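Prophenoloxidase b (Marsupenaeus japonicus, PDB 3WKY) probably oxidises monophenols and o-diphenols at a type 3 dicopper centre once activated, as a hemolymph phenoloxidase of a crustacean. Local coordinates at residues 131-134 with 135-138; 143-146 with 147-151; 413-416 with 417-420. All coordinates share one frame; numbering follows the deposited sequence. Where two conformers were deposited one is given.

Contact 1: 131-134 with 135-138; sequences TPPL and PTVL
Leu134 turns the chain from an extended, proline-rich approach into the short helix 134-137, and its carbonyl oxygen ties the turn together, accepting from Val137 N at 3.0 Å and from Leu138 N at 2.8 Å. The second bond is nearly straight (172°), whereas Val137 N sits above the carbonyl plane. One residue earlier, Pro133 O is gripped twice by Thr136: the backbone N comes from above the carbonyl plane at 3.1 Å, and the hydroxyl OG1 donates in that plane at 2.7 Å. A chi1 of 70° sets OG1 between its own backbone N and carbonyl carbon, within bonding distance of Pro133 O, while the methyl CG2 of Thr136 lies 3.9 Å from Pro133 CB. Across the same turn, Pro132 CG meets Val137 CG2 at 3.6 Å, the ring and the valine branch crossing obliquely. The Leu134 side chain packs on Ser197 and Trp200 of helix 193-205, and Phe567 touches Pro133, Pro135 and Thr136. Pro133 O and Leu134 O thus each take two donors from residues 136-138, in a turn where Pro132, Pro133 and Pro135 can give no backbone N-H, and the threonine hydroxyl is satisfied within the turn itself.

Contact 2: 143-146 with 147-151; sequences VPTF and IINKA
Val143 and Ile147 meet branch against branch at the start of helix 145-160, their side chains crossing at about a right angle with Val143 CG1 3.6 Å from Ile147 CG2. The same methyl also lies 3.7 Å from Ile148 CD1, so one valine branch bridges two successive isoleucines. Its position follows from chi1 of 177°, which sets CG1 opposite the backbone N and beside the carbonyl carbon. This is the close-packed side, where Trp170 touches Val143, Pro144 and Ile147. Pro144, at the N-cap, runs alongside Ile147, and its carbonyl oxygen receives Ile148 N at 3.1 Å in a nearly straight bond (169°). The packing continues at Phe146, modelled in two conformers; in the one given, Ile147 CG1 stands over the ring centre, 3.8 Å from the centroid, as a CH-pi contact. Cutting Ile147 back to an alanine would probably strip that ring face of its CG1 and CD1 cover and open a gap beside Val143 and Trp170. Thr145, whose hydroxyl bonds to Thr264, and Asn149 lie side by side on another face, both packing on Gly268 of a second subunit. Lys150 marks the solvent side: it stretches away fully extended, its CB approaching Phe146 O at 3.3 Å. Val143, just before the N-cap Pro144, and Ile148, in the first turn, make the apolar pairing of a hydrophobic staple; around it, Val143 also packs on Ile475 of strand 472-481 and Ile147 on Val168 of strand 165-169.

Contact 3: 413-416 with 417-420; sequences PYTP and RQLS. With NAG (2-acetamido-2-deoxy-beta-D-glucopyranose), chain E.
The Tyr414 ring receives the amide of Gln418 at its edge, CD1 lying 3.7 Å from OE1 near the ring plane, with the ring and amide planes 63° apart. The ring also forms a cation-pi contact with Arg638 and an edge-to-face pair with Tyr634, while its OH is bonded to Glu637. The amide belongs to a capping box, in which Thr415 and Gln418 exchange side-chain-to-backbone bonds at the start of the short helix 416-419. Thr415 N donates to Gln418 OE1 at 3.0 Å, almost straight (165°), in the plane of the amide carbonyl and on a lone pair. In return, Gln418 N donates to Thr415 OG1 at 3.1 Å. The threonine hydroxyl can accept there because chi1 of 66° puts it between its own N and carbonyl carbon, turned to the first-turn N-H of Gln418. Gln418 leaves the backbone with CG beside N and then runs extended, which carries OE1 back to the cap; its NE2 bonds Asn326 and the carbonyl of Leu684 of a third subunit, so both ends of the amide are fixed and its flip is settled. Beyond the box, Tyr414 CB packs on Leu419 CG at 3.6 Å, the two side chains crossing at about a right angle. At the glycan, Arg417 presents the edge of its guanidinium: in the conformer given, one of two, NH1 makes a weak and therefore tentative bond of 2.7 Å to O3 of the N-acetylglucosamine, and Lys499 holds the same sugar. A single water donates to Gln418 OE1 at 2.7 Å and to Pro413 O at 2.9 Å, giving OE1 its second donor.

All three contacts lie where the chain enters a helix, in series along the sequence. Contacts 1 and 2 are near neighbours, their centres about 17 Å and their nearest atoms about 6 Å apart, and both belong to the copper-containing domain. Contact 3, at the start of the Ig-like domain, lies on the opposite side of the chain's centre, its centre about 45 Å from that of contact 1 and 55 Å from that of contact 2. Contact 1 is linked to the dicopper site through helix 193-205, which it packs against and which carries His199 and His203 of the cluster pocket. Contacts 2 and 3 instead face other subunits of the hexamer, and contact 3 alone touches a glycan.

Contact 1: 131-134 with 135-138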
ATOM      1  N   THR A 131      34.942  34.776 -23.521  1.00 30.23           N
ATOM      2  CA  THR A 131      33.533  34.567 -23.855  1.00 23.32           C
ATOM      3  C   THR A 131      32.690  35.501 -22.995  1.00 20.23           C
ATOM      4  O   THR A 131      33.074  35.827 -21.876  1.00 26.78           O
ATOM      5  CB  THR A 131      33.084  33.104 -23.648  1.00 21.23           C
ATOM      6  OG1 THR A 131      33.298  32.726 -22.284  1.00 24.95           O
ATOM      7  CG2 THR A 131      33.862  32.174 -24.547  1.00 23.63           C
ATOM      8  N   PRO A 132      31.536  35.950 -23.515  1.00 22.27           N
ATOM      9  CA  PRO A 132      30.687  36.813 -22.686  1.00 26.64           C
ATOM     10  C   PRO A 132      30.096  36.010 -21.534  1.00 24.68           C
ATOM     11  O   PRO A 132      29.947  34.796 -21.682  1.00 27.48           O
ATOM     12  CB  PRO A 132      29.572  37.242 -23.647  1.00 29.03           C
ATOM     13  CG  PRO A 132      29.559  36.189 -24.718  1.00 33.41           C
ATOM     14  CD  PRO A 132      30.981  35.742 -24.866  1.00 23.39           C
ATOM     15  N   PRO A 133      29.778  36.673 -20.409  1.00 27.11           N
ATOM     16  CA  PRO A 133      29.100  35.995 -19.298  1.00 27.07           C
ATOM     17  C   PRO A 133      27.782  35.436 -19.806  1.00 27.21           C
ATOM     18  O   PRO A 133      27.060  36.136 -20.527  1.00 23.72           O
ATOM     19  CB  PRO A 133      28.821  37.129 -18.305  1.00 25.53           C
ATOM     20  CG  PRO A 133      29.846  38.182 -18.636  1.00 36.42           C
ATOM     21  CD  PRO A 133      30.020  38.100 -20.125  1.00 30.03           C
ATOM     22  N   LEU A 134      27.472  34.196 -19.454  1.00 21.12           N
ATOM     23  CA  LEU A 134      26.252  33.578 -19.964  1.00 19.87           C
ATOM     24  C   LEU A 134      24.952  34.348 -19.662  1.00 21.13           C
ATOM     25  O   LEU A 134      24.072  34.413 -20.520  1.00 21.22           O
ATOM     26  CB  LEU A 134      26.160  32.113 -19.516  1.00 21.76           C
ATOM     27  CG  LEU A 134      25.081  31.255 -20.178  1.00 20.33           C
ATOM     28  CD1 LEU A 134      25.248  31.184 -21.700  1.00 22.99           C
ATOM     29  CD2 LEU A 134      25.147  29.859 -19.571  1.00 19.67           C
ATOM     30  N   PRO A 135      24.819  34.937 -18.456  1.00 20.02           N
ATOM     31  CA  PRO A 135      23.556  35.659 -18.243  1.00 24.20           C
ATOM     32  C   PRO A 135      23.352  36.876 -19.147  1.00 27.90           C
ATOM     33  O   PRO A 135      22.207  37.269 -19.336  1.00 23.63           O
ATOM     34  CB  PRO A 135      23.640  36.097 -16.778  1.00 23.71           C
ATOM     35  CG  PRO A 135      24.519  35.067 -16.138  1.00 23.47           C
ATOM     36  CD  PRO A 135      25.557  34.751 -17.191  1.00 22.95           C
ATOM     37  N   THR A 136      24.421  37.464 -19.685  1.00 25.18           N
ATOM     38  CA  THR A 136      24.264  38.596 -20.606  1.00 23.24           C
ATOM     39  C   THR A 136      23.831  38.138 -21.996  1.00 25.40           C
ATOM     40  O   THR A 136      23.384  38.943 -22.808  1.00 32.32           O
ATOM     41  CB  THR A 136      25.571  39.412 -20.743  1.00 19.44           C
ATOM     42  OG1 THR A 136      26.541  38.631 -21.455  1.00 24.39           O
ATOM     43  CG2 THR A 136      26.104  39.784 -19.373  1.00 25.39           C
ATOM     44  N   VAL A 137      23.972  36.838 -22.253  1.00 20.94           N
ATOM     45  CA  VAL A 137      23.647  36.228 -23.540  1.00 21.96           C
ATOM     46  C   VAL A 137      22.276  35.540 -23.498  1.00 29.03           C
ATOM     47  O   VAL A 137      21.481  35.663 -24.428  1.00 23.95           O
ATOM     48  CB  VAL A 137      24.724  35.187 -23.934  1.00 27.77           C
ATOM     49  CG1 VAL A 137      24.317  34.412 -25.177  1.00 32.79           C
ATOM     50  CG2 VAL A 137      26.064  35.868 -24.151  1.00 31.96           C
ATOM     51  N   LEU A 138      22.007  34.815 -22.413  1.00 22.09           N
ATOM     52  CA  LEU A 138      20.722  34.124 -22.249  1.00 23.06           C
ATOM     53  C   LEU A 138      20.094  34.491 -20.910  1.00 22.72           C
ATOM     54  O   LEU A 138      19.954  33.635 -20.037  1.00 21.54           O
ATOM     55  CB  LEU A 138      20.911  32.599 -22.318  1.00 21.87           C
ATOM     56  CG  LEU A 138      21.245  31.941 -23.655  1.00 26.83           C
ATOM     57  CD1 LEU A 138      21.487  30.442 -23.490  1.00 22.53           C
ATOM     58  CD2 LEU A 138      20.138  32.182 -24.677  1.00 23.97           C
TER

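Contact 2: 143-146 with 147-151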
ATOM      1  N   VAL A 143      16.578  34.571 -15.000  1.00 19.21           N
ATOM      2  CA  VAL A 143      15.678  35.608 -14.494  1.00 20.65           C
ATOM      3  C   VAL A 143      14.233  35.121 -14.662  1.00 15.19           C
ATOM      4  O   VAL A 143      13.882  34.616 -15.725  1.00 21.23           O
ATOM      5  CB  VAL A 143      15.885  36.924 -15.290  1.00 26.00           C
ATOM      6  CG1 VAL A 143      14.922  38.009 -14.834  1.00 25.15           C
ATOM      7  CG2 VAL A 143      17.343  37.399 -15.169  1.00 24.90           C
ATOM      8  N   PRO A 144      13.406  35.259 -13.609  1.00 19.67           N
ATOM      9  CA  PRO A 144      12.054  34.684 -13.663  1.00 18.80           C
ATOM     10  C   PRO A 144      11.217  35.266 -14.777  1.00 23.00           C
ATOM     11  O   PRO A 144      11.381  36.434 -15.151  1.00 23.84           O
ATOM     12  CB  PRO A 144      11.439  35.092 -12.326  1.00 19.11           C
ATOM     13  CG  PRO A 144      12.612  35.338 -11.424  1.00 26.63           C
ATOM     14  CD  PRO A 144      13.689  35.880 -12.306  1.00 23.65           C
ATOM     15  N   THR A 145      10.319  34.441 -15.293  1.00 20.41           N
ATOM     16  CA  THR A 145       9.379  34.834 -16.331  1.00 22.79           C
ATOM     17  C   THR A 145       8.752  36.199 -16.073  1.00 24.70           C
ATOM     18  O   THR A 145       8.748  37.066 -16.955  1.00 26.04           O
ATOM     19  CB  THR A 145       8.257  33.803 -16.408  1.00 21.46           C
ATOM     20  OG1 THR A 145       8.812  32.516 -16.730  1.00 20.24           O
ATOM     21  CG2 THR A 145       7.219  34.205 -17.458  1.00 25.65           C
ATOM     22  N   PHE A 146       8.242  36.400 -14.861  1.00 24.54           N
ATOM     23  CA  PHE A 146       7.506  37.622 -14.578  0.51 29.58           C
ATOM     24  C   PHE A 146       8.392  38.864 -14.645  1.00 32.46           C
ATOM     25  O   PHE A 146       7.922  39.933 -15.029  1.00 28.67           O
ATOM     26  CB  PHE A 146       6.704  37.523 -13.266  0.51 33.01           C
ATOM     27  CG  PHE A 146       7.517  37.719 -12.006  0.51 31.92           C
ATOM     28  CD1 PHE A 146       8.253  36.681 -11.462  0.51 35.47           C
ATOM     29  CD2 PHE A 146       7.487  38.928 -11.334  0.51 35.11           C
ATOM     30  CE1 PHE A 146       8.974  36.850 -10.292  0.51 29.69           C
ATOM     31  CE2 PHE A 146       8.201  39.106 -10.162  0.51 42.32           C
ATOM     32  CZ  PHE A 146       8.952  38.063  -9.646  0.51 38.44           C
ATOM     33  N   ILE A 147       9.669  38.713 -14.311  1.00 27.11           N
ATOM     34  CA  ILE A 147      10.608  39.827 -14.366  1.00 28.59           C
ATOM     35  C   ILE A 147      10.980  40.199 -15.802  1.00 28.86           C
ATOM     36  O   ILE A 147      11.044  41.383 -16.148  1.00 30.06           O
ATOM     37  CB  ILE A 147      11.862  39.520 -13.554  1.00 28.19           C
ATOM     38  CG1 ILE A 147      11.469  39.309 -12.098  1.00 31.38           C
ATOM     39  CG2 ILE A 147      12.865  40.673 -13.641  1.00 25.47           C
ATOM     40  CD1 ILE A 147      10.867  40.558 -11.483  1.00 40.19           C
ATOM     41  N   ILE A 148      11.231  39.192 -16.632  1.00 23.03           N
ATOM     42  CA  ILE A 148      11.460  39.434 -18.052  1.00 22.91           C
ATOM     43  C   ILE A 148      10.228  40.112 -18.681  1.00 33.31           C
ATOM     44  O   ILE A 148      10.365  41.058 -19.459  1.00 31.02           O
ATOM     45  CB  ILE A 148      11.814  38.133 -18.801  1.00 25.21           C
ATOM     46  CG1 ILE A 148      13.125  37.541 -18.266  1.00 25.58           C
ATOM     47  CG2 ILE A 148      11.871  38.364 -20.313  1.00 26.01           C
ATOM     48  CD1 ILE A 148      14.371  38.412 -18.496  1.00 25.76           C
ATOM     49  N   ASN A 149       9.034  39.640 -18.329  1.00 29.47           N
ATOM     50  CA  ASN A 149       7.813  40.242 -18.858  0.57 29.80           C
ATOM     51  C   ASN A 149       7.617  41.668 -18.342  1.00 29.01           C
ATOM     52  O   ASN A 149       7.183  42.552 -19.094  1.00 32.59           O
ATOM     53  CB  ASN A 149       6.593  39.366 -18.563  0.57 28.20           C
ATOM     54  CG  ASN A 149       6.636  38.047 -19.304  0.57 26.95           C
ATOM     55  OD1 ASN A 149       7.324  37.918 -20.316  0.57 29.43           O
ATOM     56  ND2 ASN A 149       5.899  37.060 -18.809  0.57 29.50           N
ATOM     57  N   LYS A 150       7.965  41.900 -17.082  1.00 29.10           N
ATOM     58  CA  LYS A 150       7.910  43.240 -16.503  1.00 34.18           C
ATOM     59  C   LYS A 150       8.904  44.172 -17.198  1.00 38.96           C
ATOM     60  O   LYS A 150       8.608  45.344 -17.423  1.00 34.68           O
ATOM     61  CB  LYS A 150       8.188  43.199 -15.001  1.00 33.55           C
ATOM     62  CG  LYS A 150       8.208  44.566 -14.337  1.00 39.69           C
ATOM     63  CD  LYS A 150       8.420  44.460 -12.833  1.00 44.15           C
ATOM     64  CE  LYS A 150       8.282  45.825 -12.160  1.00 56.64           C
ATOM     65  NZ  LYS A 150       8.333  45.737 -10.667  1.00 53.04           N
ATOM     66  N   ALA A 151      10.077  43.646 -17.541  1.00 32.58           N
ATOM     67  CA  ALA A 151      11.083  44.419 -18.266  1.00 33.75           C
ATOM     68  C   ALA A 151      10.618  44.861 -19.666  1.00 39.00           C
ATOM     69  O   ALA A 151      10.910  45.983 -20.088  1.00 34.15           O
ATOM     70  CB  ALA A 151      12.399  43.644 -18.355  1.00 32.49           C
TER

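Contact 3: 413-416 with 417-420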
ATOM      1  N   PRO A 413      44.051   2.467   2.660  1.00 19.27           N
ATOM      2  CA  PRO A 413      44.474   3.763   3.202  1.00 20.02           C
ATOM      3  C   PRO A 413      45.848   4.129   2.651  1.00 19.53           C
ATOM      4  O   PRO A 413      46.627   3.224   2.336  1.00 19.21           O
ATOM      5  CB  PRO A 413      44.598   3.490   4.705  1.00 22.16           C
ATOM      6  CG  PRO A 413      43.660   2.328   4.959  1.00 23.70           C
ATOM      7  CD  PRO A 413      43.722   1.486   3.717  1.00 21.33           C
ATOM      8  N   TYR A 414      46.117   5.422   2.505  1.00 16.10           N
ATOM      9  CA  TYR A 414      47.449   5.880   2.122  1.00 20.22           C
ATOM     10  C   TYR A 414      48.477   5.356   3.123  1.00 17.04           C
ATOM     11  O   TYR A 414      48.239   5.377   4.333  1.00 20.51           O
ATOM     12  CB  TYR A 414      47.497   7.409   2.058  1.00 19.18           C
ATOM     13  CG  TYR A 414      46.674   7.974   0.917  1.00 19.55           C
ATOM     14  CD1 TYR A 414      47.080   7.808  -0.402  1.00 18.13           C
ATOM     15  CD2 TYR A 414      45.503   8.681   1.161  1.00 20.44           C
ATOM     16  CE1 TYR A 414      46.329   8.331  -1.452  1.00 20.19           C
ATOM     17  CE2 TYR A 414      44.734   9.196   0.110  1.00 16.70           C
ATOM     18  CZ  TYR A 414      45.156   9.020  -1.182  1.00 19.34           C
ATOM     19  OH  TYR A 414      44.398   9.534  -2.212  1.00 20.76           O
ATOM     20  N   THR A 415      49.602   4.862   2.611  1.00 18.17           N
ATOM     21  CA  THR A 415      50.687   4.354   3.474  1.00 20.92           C
ATOM     22  C   THR A 415      51.439   5.513   4.123  1.00 22.81           C
ATOM     23  O   THR A 415      51.288   6.661   3.698  1.00 22.07           O
ATOM     24  CB  THR A 415      51.686   3.511   2.664  1.00 23.73           C
ATOM     25  OG1 THR A 415      52.364   4.351   1.719  1.00 23.06           O
ATOM     26  CG2 THR A 415      50.960   2.377   1.933  1.00 25.65           C
ATOM     27  N   PRO A 416      52.249   5.228   5.165  1.00 22.01           N
ATOM     28  CA  PRO A 416      53.062   6.302   5.747  1.00 21.53           C
ATOM     29  C   PRO A 416      53.900   7.014   4.689  1.00 18.98           C
ATOM     30  O   PRO A 416      53.983   8.244   4.690  1.00 22.35           O
ATOM     31  CB  PRO A 416      53.962   5.552   6.733  1.00 24.41           C
ATOM     32  CG  PRO A 416      53.099   4.405   7.190  1.00 27.65           C
ATOM     33  CD  PRO A 416      52.284   4.000   5.987  1.00 28.02           C
ATOM     34  N   ARG A 417      54.491   6.255   3.779  1.00 21.76           N
ATOM     35  CA  ARG A 417      55.318   6.836   2.727  0.63 22.28           C
ATOM     36  C   ARG A 417      54.495   7.727   1.800  1.00 25.02           C
ATOM     37  O   ARG A 417      54.968   8.766   1.340  1.00 21.34           O
ATOM     38  CB  ARG A 417      56.010   5.735   1.921  0.63 24.45           C
ATOM     39  CG  ARG A 417      56.995   6.250   0.883  0.63 26.52           C
ATOM     40  CD  ARG A 417      58.150   6.999   1.550  0.63 28.07           C
ATOM     41  NE  ARG A 417      59.035   7.634   0.576  0.63 35.06           N
ATOM     42  CZ  ARG A 417      58.943   8.906   0.195  0.63 31.58           C
ATOM     43  NH1 ARG A 417      59.792   9.391  -0.699  0.63 32.05           N
ATOM     44  NH2 ARG A 417      57.999   9.693   0.702  0.63 31.60           N
ATOM     45  N   GLN A 418      53.254   7.321   1.517  1.00 19.88           N
ATOM     46  CA  GLN A 418      52.398   8.117   0.642  1.00 18.96           C
ATOM     47  C   GLN A 418      51.959   9.433   1.278  1.00 22.25           C
ATOM     48  O   GLN A 418      51.477  10.328   0.577  1.00 24.74           O
ATOM     49  CB  GLN A 418      51.155   7.313   0.190  1.00 16.24           C
ATOM     50  CG  GLN A 418      51.453   6.242  -0.852  1.00 18.76           C
ATOM     51  CD  GLN A 418      50.206   5.467  -1.226  1.00 19.12           C
ATOM     52  OE1 GLN A 418      49.467   5.024  -0.352  1.00 18.25           O
ATOM     53  NE2 GLN A 418      49.974   5.298  -2.518  1.00 19.43           N
ATOM     54  N   LEU A 419      52.118   9.554   2.598  1.00 18.77           N
ATOM     55  CA  LEU A 419      51.675  10.755   3.312  1.00 17.42           C
ATOM     56  C   LEU A 419      52.848  11.565   3.878  1.00 20.82           C
ATOM     57  O   LEU A 419      52.659  12.677   4.354  1.00 23.35           O
ATOM     58  CB  LEU A 419      50.747  10.398   4.474  1.00 19.00           C
ATOM     59  CG  LEU A 419      49.410   9.762   4.085  1.00 19.00           C
ATOM     60  CD1 LEU A 419      48.659   9.351   5.346  1.00 22.58           C
ATOM     61  CD2 LEU A 419      48.593  10.751   3.267  1.00 19.18           C
ATOM     62  N   SER A 420      54.035  10.981   3.831  1.00 20.59           N
ATOM     63  CA  SER A 420      55.203  11.621   4.439  0.77 24.71           C
ATOM     64  C   SER A 420      55.692  12.804   3.601  1.00 28.26           C
ATOM     65  O   SER A 420      55.444  12.889   2.403  1.00 27.47           O
ATOM     66  CB  SER A 420      56.330  10.609   4.639  0.77 26.39           C
ATOM     67  OG  SER A 420      56.805  10.136   3.392  0.77 32.87           O
TER
HETATM   68  C1  NAG E 701      62.550  14.398   0.987  1.00 46.29           C
HETATM   69  C2  NAG E 701      61.774  13.092   0.733  1.00 59.34           C
HETATM   70  C3  NAG E 701      62.342  12.160  -0.345  1.00 63.82           C
HETATM   71  C4  NAG E 701      63.284  12.827  -1.339  1.00 66.46           C
HETATM   72  C5  NAG E 701      64.217  13.754  -0.591  1.00 61.42           C
HETATM   73  C6  NAG E 701      65.268  14.342  -1.527  1.00 63.53           C
HETATM   74  C7  NAG E 701      60.704  12.395   2.838  1.00 54.38           C
HETATM   75  C8  NAG E 701      61.073  12.505   4.288  1.00 57.50           C
HETATM   76  N2  NAG E 701      61.714  12.325   1.970  1.00 52.78           N
HETATM   77  O3  NAG E 701      61.267  11.590  -1.061  1.00 65.18           O
HETATM   78  O4  NAG E 701      64.039  11.853  -2.024  1.00 69.93           O
HETATM   79  O5  NAG E 701      63.421  14.783  -0.059  1.00 60.03           O
HETATM   80  O6  NAG E 701      64.625  14.961  -2.620  1.00 64.87           O
HETATM   81  O7  NAG E 701      59.516  12.366   2.515  1.00 49.69           O
HETATM   82  O   HOH W   1      47.780   2.893  -0.279  1.00 18.14           O